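Local coordinates for protein argonaute (Marinitoga piezophila, PDB 5I4A) that cleaves single-stranded DNA under the direction of short guide RNAs carrying a 5'-hydroxyl end, using divalent metal ions, preferably manganese, at residues Lys416-Lys421 and His610-Tyr614; Glu485-Leu489 and Phe522-Ile526. One frame throughout, in Å; residues are numbered along the deposited sequence.

Interaction 1. Residues Lys416-Lys421 and His610-Tyr614; sequences KSYVYK and HSTPY. With nucleotides of chain B.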
loop_
_atom_site.group_PDB
_atom_site.type_symbol
_atom_site.label_atom_id
_atom_site.label_comp_id
_atom_site.label_asym_id
_atom_site.label_seq_id
_atom_site.Cartn_x
_atom_site.Cartn_y
_atom_site.Cartn_z
ATOM N N LYS A 416 26.136 8.651 1.637
ATOM C CA LYS A 416 26.063 7.810 2.829
ATOM C C LYS A 416 24.993 6.736 2.672
ATOM O O LYS A 416 25.232 5.556 2.955
ATOM C CB LYS A 416 25.779 8.674 4.064
ATOM C CG LYS A 416 26.929 9.581 4.475
ATOM C CD LYS A 416 26.523 10.562 5.572
ATOM C CE LYS A 416 26.407 9.883 6.930
ATOM N NZ LYS A 416 26.310 10.872 8.045
ATOM N N SER A 417 23.805 7.135 2.213
ATOM C CA SER A 417 22.715 6.186 2.001
ATOM C C SER A 417 23.084 5.133 0.966
ATOM O O SER A 417 22.777 3.946 1.133
ATOM C CB SER A 417 21.467 6.942 1.556
ATOM O OG SER A 417 20.982 7.765 2.600
ATOM N N TYR A 418 23.724 5.562 -0.120
ATOM C CA TYR A 418 24.160 4.651 -1.172
ATOM C C TYR A 418 25.087 3.574 -0.616
ATOM O O TYR A 418 24.933 2.385 -0.923
ATOM C CB TYR A 418 24.840 5.470 -2.270
ATOM C CG TYR A 418 25.124 4.769 -3.577
ATOM C CD1 TYR A 418 24.190 3.924 -4.167
ATOM C CD2 TYR A 418 26.317 4.995 -4.248
ATOM C CE1 TYR A 418 24.456 3.302 -5.378
ATOM C CE2 TYR A 418 26.587 4.386 -5.453
ATOM C CZ TYR A 418 25.658 3.538 -6.016
ATOM O OH TYR A 418 25.936 2.930 -7.216
ATOM N N VAL A 419 26.043 3.968 0.231
ATOM C CA VAL A 419 26.953 2.992 0.826
ATOM C C VAL A 419 26.210 2.094 1.807
ATOM O O VAL A 419 26.506 0.898 1.921
ATOM C CB VAL A 419 28.141 3.703 1.501
ATOM C CG1 VAL A 419 29.089 2.683 2.119
ATOM C CG2 VAL A 419 28.882 4.571 0.498
ATOM N N TYR A 420 25.242 2.655 2.537
ATOM C CA TYR A 420 24.427 1.837 3.429
ATOM C C TYR A 420 23.688 0.756 2.652
ATOM O O TYR A 420 23.665 -0.412 3.059
ATOM C CB TYR A 420 23.441 2.720 4.200
ATOM C CG TYR A 420 22.554 1.936 5.141
ATOM C CD1 TYR A 420 21.379 1.340 4.692
ATOM C CD2 TYR A 420 22.896 1.782 6.478
ATOM C CE1 TYR A 420 20.573 0.612 5.547
ATOM C CE2 TYR A 420 22.095 1.060 7.342
ATOM C CZ TYR A 420 20.933 0.479 6.870
ATOM O OH TYR A 420 20.132 -0.241 7.725
ATOM N N LYS A 421 23.058 1.137 1.536
ATOM C CA LYS A 421 22.348 0.170 0.706
ATOM C C LYS A 421 23.272 -0.953 0.251
ATOM O O LYS A 421 22.891 -2.130 0.262
ATOM C CB LYS A 421 21.731 0.873 -0.504
ATOM C CG LYS A 421 21.074 -0.072 -1.494
ATOM C CD LYS A 421 20.468 0.670 -2.669
ATOM C CE LYS A 421 19.651 -0.278 -3.529
ATOM N NZ LYS A 421 18.942 0.410 -4.651
ATOM N N HIS A 610 16.101 -1.504 6.976
ATOM C CA HIS A 610 15.933 -0.172 6.420
ATOM C C HIS A 610 16.464 -0.162 4.995
ATOM O O HIS A 610 17.491 -0.783 4.706
ATOM C CB HIS A 610 16.675 0.897 7.249
ATOM C CG HIS A 610 15.910 1.386 8.442
ATOM N ND1 HIS A 610 15.273 2.608 8.466
ATOM C CD2 HIS A 610 15.687 0.821 9.651
ATOM C CE1 HIS A 610 14.687 2.773 9.640
ATOM N NE2 HIS A 610 14.921 1.703 10.376
ATOM N N SER A 611 15.753 0.532 4.105
ATOM C CA SER A 611 16.311 0.814 2.787
ATOM C C SER A 611 17.438 1.833 2.895
ATOM O O SER A 611 18.517 1.652 2.318
ATOM C CB SER A 611 15.212 1.314 1.849
ATOM O OG SER A 611 15.769 2.042 0.771
ATOM N N THR A 612 17.215 2.872 3.685
ATOM C CA THR A 612 18.225 3.840 4.063
ATOM C C THR A 612 17.948 4.177 5.530
ATOM O O THR A 612 16.881 3.951 5.990
ATOM C CB THR A 612 18.302 5.137 3.263
ATOM O OG1 THR A 612 17.260 6.005 3.668
ATOM C CG2 THR A 612 18.248 4.887 1.770
ATOM N N PRO A 613 18.902 4.719 6.255
ATOM C CA PRO A 613 18.647 5.095 7.657
ATOM C C PRO A 613 17.730 6.298 7.819
ATOM O O PRO A 613 17.289 6.562 8.944
ATOM C CB PRO A 613 20.047 5.398 8.207
ATOM C CG PRO A 613 20.991 4.718 7.277
ATOM C CD PRO A 613 20.340 4.758 5.932
ATOM N N TYR A 614 17.422 7.021 6.744
ATOM C CA TYR A 614 16.685 8.274 6.817
ATOM C C TYR A 614 15.187 8.112 6.582
ATOM O O TYR A 614 14.446 9.089 6.721
ATOM C CB TYR A 614 17.273 9.277 5.818
ATOM C CG TYR A 614 18.751 9.523 6.042
ATOM C CD1 TYR A 614 19.196 10.207 7.165
ATOM C CD2 TYR A 614 19.701 9.058 5.140
ATOM C CE1 TYR A 614 20.546 10.428 7.384
ATOM C CE2 TYR A 614 21.053 9.276 5.350
ATOM C CZ TYR A 614 21.468 9.961 6.474
ATOM O OH TYR A 614 22.812 10.178 6.684
ATOM P P U B 3 17.260 3.254 -3.707
ATOM O OP1 U B 3 17.099 1.779 -3.751
ATOM O OP2 U B 3 16.536 4.093 -4.691
ATOM O "O5'" U B 3 16.844 3.739 -2.253
ATOM C "C5'" U B 3 15.563 4.288 -2.015
ATOM C "C4'" U B 3 15.490 4.938 -0.660
ATOM O "O4'" U B 3 16.209 6.200 -0.674
ATOM C "C3'" U B 3 14.091 5.305 -0.199
ATOM O "O3'" U B 3 13.423 4.210 0.398
ATOM C "C2'" U B 3 14.337 6.454 0.765
ATOM O "O2'" U B 3 14.745 5.964 2.030
ATOM C "C1'" U B 3 15.523 7.157 0.104
ATOM N N1 U B 3 15.079 8.246 -0.795
ATOM C C2 U B 3 14.520 9.381 -0.233
ATOM O O2 U B 3 14.377 9.544 0.967
ATOM N N3 U B 3 14.129 10.335 -1.140
ATOM C C4 U B 3 14.238 10.273 -2.510
ATOM O O4 U B 3 13.840 11.220 -3.191
ATOM C C5 U B 3 14.824 9.070 -3.013
ATOM C C6 U B 3 15.213 8.122 -2.156
ATOM P P A B 2 18.981 7.230 -7.458
ATOM O OP1 A B 2 17.753 8.042 -7.291
ATOM O OP2 A B 2 20.239 7.878 -7.903
ATOM O "O5'" A B 2 19.251 6.518 -6.060
ATOM C "C5'" A B 2 20.303 5.578 -5.894
ATOM C "C4'" A B 2 20.509 5.266 -4.436
ATOM O "O4'" A B 2 21.061 6.436 -3.775
ATOM C "C3'" A B 2 19.240 4.959 -3.656
ATOM O "O3'" A B 2 18.822 3.611 -3.778
ATOM C "C2'" A B 2 19.608 5.372 -2.239
ATOM O "O2'" A B 2 20.422 4.390 -1.617
ATOM C "C1'" A B 2 20.461 6.607 -2.511
ATOM N N9 A B 2 19.641 7.832 -2.568
ATOM C C8 A B 2 19.287 8.550 -3.681
ATOM N N7 A B 2 18.545 9.602 -3.425
ATOM C C5 A B 2 18.399 9.567 -2.043
ATOM C C6 A B 2 17.721 10.404 -1.140
ATOM N N6 A B 2 17.031 11.488 -1.509
ATOM N N1 A B 2 17.773 10.083 0.172
ATOM C C2 A B 2 18.463 8.999 0.543
ATOM N N3 A B 2 19.139 8.138 -0.217
ATOM C C4 A B 2 19.067 8.484 -1.508
HETATM O O HOH W 1 18.854 -2.552 7.201
#

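Interaction 2. Residues Glu485-Leu489 and Phe522-Ile526; sequences EKMNL and FIEDI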
loop_
_atom_site.group_PDB
_atom_site.type_symbol
_atom_site.label_atom_id
_atom_site.label_comp_id
_atom_site.label_asym_id
_atom_site.label_seq_id
_atom_site.Cartn_x
_atom_site.Cartn_y
_atom_site.Cartn_z
ATOM N N GLU A 485 -10.145 -21.594 -6.192
ATOM C CA GLU A 485 -9.831 -21.707 -4.774
ATOM C C GLU A 485 -8.954 -22.918 -4.490
ATOM O O GLU A 485 -7.904 -22.809 -3.846
ATOM C CB GLU A 485 -11.130 -21.792 -3.966
ATOM C CG GLU A 485 -10.926 -21.909 -2.464
ATOM C CD GLU A 485 -10.752 -20.561 -1.803
ATOM O OE1 GLU A 485 -11.759 -19.837 -1.661
ATOM O OE2 GLU A 485 -9.606 -20.219 -1.445
ATOM N N LYS A 486 -9.359 -24.083 -4.993
ATOM C CA LYS A 486 -8.640 -25.310 -4.665
ATOM C C LYS A 486 -7.239 -25.314 -5.257
ATOM O O LYS A 486 -6.285 -25.753 -4.605
ATOM C CB LYS A 486 -9.432 -26.528 -5.141
ATOM C CG LYS A 486 -8.677 -27.857 -5.052
ATOM C CD LYS A 486 -8.217 -28.190 -3.638
ATOM C CE LYS A 486 -7.702 -29.618 -3.535
ATOM N NZ LYS A 486 -7.014 -30.029 -4.788
ATOM N N MET A 487 -7.088 -24.860 -6.504
ATOM C CA MET A 487 -5.751 -24.849 -7.086
ATOM C C MET A 487 -4.878 -23.811 -6.399
ATOM O O MET A 487 -3.716 -24.080 -6.081
ATOM C CB MET A 487 -5.802 -24.615 -8.595
ATOM C CG MET A 487 -6.481 -25.735 -9.333
ATOM S SD MET A 487 -6.258 -25.574 -11.101
ATOM C CE MET A 487 -6.648 -23.844 -11.301
ATOM N N ASN A 488 -5.451 -22.647 -6.077
ATOM C CA ASN A 488 -4.661 -21.568 -5.487
ATOM C C ASN A 488 -4.141 -21.931 -4.098
ATOM O O ASN A 488 -3.026 -21.560 -3.726
ATOM C CB ASN A 488 -5.490 -20.286 -5.433
ATOM C CG ASN A 488 -5.849 -19.766 -6.812
ATOM O OD1 ASN A 488 -5.207 -20.105 -7.807
ATOM N ND2 ASN A 488 -6.879 -18.930 -6.876
ATOM N N LEU A 489 -4.933 -22.644 -3.312
ATOM C CA LEU A 489 -4.508 -23.034 -1.970
ATOM C C LEU A 489 -3.504 -24.174 -1.984
ATOM O O LEU A 489 -2.715 -24.309 -1.040
ATOM C CB LEU A 489 -5.735 -23.419 -1.149
ATOM C CG LEU A 489 -6.509 -22.429 -0.256
ATOM C CD1 LEU A 489 -7.862 -22.980 -0.060
ATOM C CD2 LEU A 489 -5.818 -22.323 1.056
ATOM N N PHE A 522 -8.092 -12.748 4.844
ATOM C CA PHE A 522 -8.146 -14.108 4.323
ATOM C C PHE A 522 -9.528 -14.359 3.734
ATOM O O PHE A 522 -10.520 -14.430 4.467
ATOM C CB PHE A 522 -7.854 -15.122 5.426
ATOM C CG PHE A 522 -6.420 -15.136 5.894
ATOM C CD1 PHE A 522 -5.985 -14.261 6.877
ATOM C CD2 PHE A 522 -5.515 -16.050 5.378
ATOM C CE1 PHE A 522 -4.676 -14.285 7.324
ATOM C CE2 PHE A 522 -4.200 -16.079 5.817
ATOM C CZ PHE A 522 -3.781 -15.194 6.792
ATOM N N ILE A 523 -9.602 -14.492 2.412
ATOM C CA ILE A 523 -10.839 -14.845 1.724
ATOM C C ILE A 523 -10.809 -16.275 1.203
ATOM O O ILE A 523 -11.827 -16.771 0.699
ATOM C CB ILE A 523 -11.140 -13.828 0.602
ATOM C CG1 ILE A 523 -11.228 -12.430 1.211
ATOM C CG2 ILE A 523 -12.471 -14.089 -0.092
ATOM C CD1 ILE A 523 -12.242 -12.339 2.347
ATOM N N GLU A 524 -9.694 -16.976 1.372
ATOM C CA GLU A 524 -9.594 -18.370 0.974
ATOM C C GLU A 524 -10.274 -19.256 2.016
ATOM O O GLU A 524 -10.764 -18.788 3.049
ATOM C CB GLU A 524 -8.130 -18.763 0.781
ATOM C CG GLU A 524 -7.433 -18.075 -0.392
ATOM C CD GLU A 524 -7.331 -16.568 -0.221
ATOM O OE1 GLU A 524 -7.229 -16.104 0.934
ATOM O OE2 GLU A 524 -7.377 -15.846 -1.238
ATOM N N ASP A 525 -10.314 -20.556 1.742
ATOM C CA ASP A 525 -10.865 -21.527 2.686
ATOM C C ASP A 525 -9.966 -21.559 3.915
ATOM O O ASP A 525 -8.905 -22.186 3.905
ATOM C CB ASP A 525 -10.971 -22.900 2.035
ATOM C CG ASP A 525 -12.006 -23.785 2.700
ATOM O OD1 ASP A 525 -12.217 -23.645 3.924
ATOM O OD2 ASP A 525 -12.612 -24.618 1.994
ATOM N N ILE A 526 -10.393 -20.885 4.986
ATOM C CA ILE A 526 -9.488 -20.632 6.106
ATOM C C ILE A 526 -9.149 -21.926 6.839
ATOM O O ILE A 526 -8.020 -22.105 7.312
ATOM C CB ILE A 526 -10.085 -19.571 7.052
ATOM C CG1 ILE A 526 -9.021 -19.080 8.035
ATOM C CG2 ILE A 526 -11.301 -20.108 7.800
ATOM C CD1 ILE A 526 -7.798 -18.497 7.362
#

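Interaction 1. Residues Lys416-Lys421 and His610-Tyr614
Of the 362 Å² buried between helical residues Lys416-Lys421 and loop residues His610-Tyr614, the largest shares fall to Tyr420 (86 Å²), Ser417 (59 Å²) and Tyr614 (56 Å²). Tyr420 directs its CA-to-CB bond toward the loop and inserts its ring against it. Pro613 CG sits 3.8 Å from the centroid of the Tyr420 ring, 20° off the normal, a CH-pi contact over one face, while the ring edge meets backbone carbonyls: Tyr420 CE1 is 3.5 Å from His610 O and Tyr420 CD1 3.7 Å from Ser611 O. A water 2.7 Å from Tyr420 OH accepts a hydrogen bond from His610 N at 3.0 Å, bridging the segments. One turn earlier, Ser417 OG, bonded to Phe413 O of its own helix, lies 3.1 Å from Tyr614 CD2 at the ring edge. The loop is shaped by an ST turn, Tyr614 N donating to Thr612 OG1 at 3.2 Å.

Both segments also touch the guide RNA. Lys421 NZ, which also bonds Leu638 O, makes a very short 2.5 Å hydrogen bond to U3 OP1 of chain B; Thr612 OG1 and U3 O2' of chain B are hydrogen-bonded at 3.0 Å. CH-pi and van der Waals packing, with one water bridge, thus joins Mid to PIWI, while flanking polar groups bind the phosphate and ribose 2'-hydroxyl of U3 of chain B, near the guide's 5' end.

Interaction 2. Residues Glu485-Leu489 and Phe522-Ile526
Glu485, in the first turn of helix 485-507, lays its carboxylate over the backbone of Glu524 and Asp525. Its CA-to-CB bond runs sideways, but the side chain bends back so that Glu485 OE2 comes within 3.0 Å of Glu524 CB and accepts a weak hydrogen bond from Asp525 N (3.3 Å, 143° at the hydrogen). One turn on, Leu489 points toward the loop and supplies the apolar part: Leu489 CD1 lies 3.7 Å from Asp525 CB, and Leu489 CG 4.1 Å from Glu524 CB. The Glu524 carboxylate leads away from this contact, to a salt bridge with Arg518 and a hydrogen bond with His452. Asp525 occupies the N-cap position of helix 526-532. The Glu524 side chain lies about 10 Å from those of Asp449 and Asp519, probable Mn(2+) ligands. Glu485, whose carboxylate is here packed on residues 523-525, is inferred to form with Asp449, Asp519 and Asn627 the DEDX-type (here DEDN) catalytic tetrad of the RNase H-fold PIWI domain.

In the fold
Interaction 2 is nested along the chain within the loop closed by interaction 1: residues 485-489 and 522-526 fall between 416-421 and 610-614. The centres of the two interactions are about 38 Å apart and their nearest atoms about 24 Å. Both belong to the PIWI lobe. Interaction 1 joins Mid helix 412-424 to the PIWI loop between helices 595-605 and 621-631; interaction 2 is internal to PIWI, where helix 485-507 follows edge strand 472-482 and the loop follows strand 513-519 of the same mixed sheet. Interaction 1 bonds U3 and, weakly, A2 of chain B; farther along the lobe, interaction 2 contains Glu485 of the inferred active site, the contact's nearest atom about 5 Å from the nucleic acid.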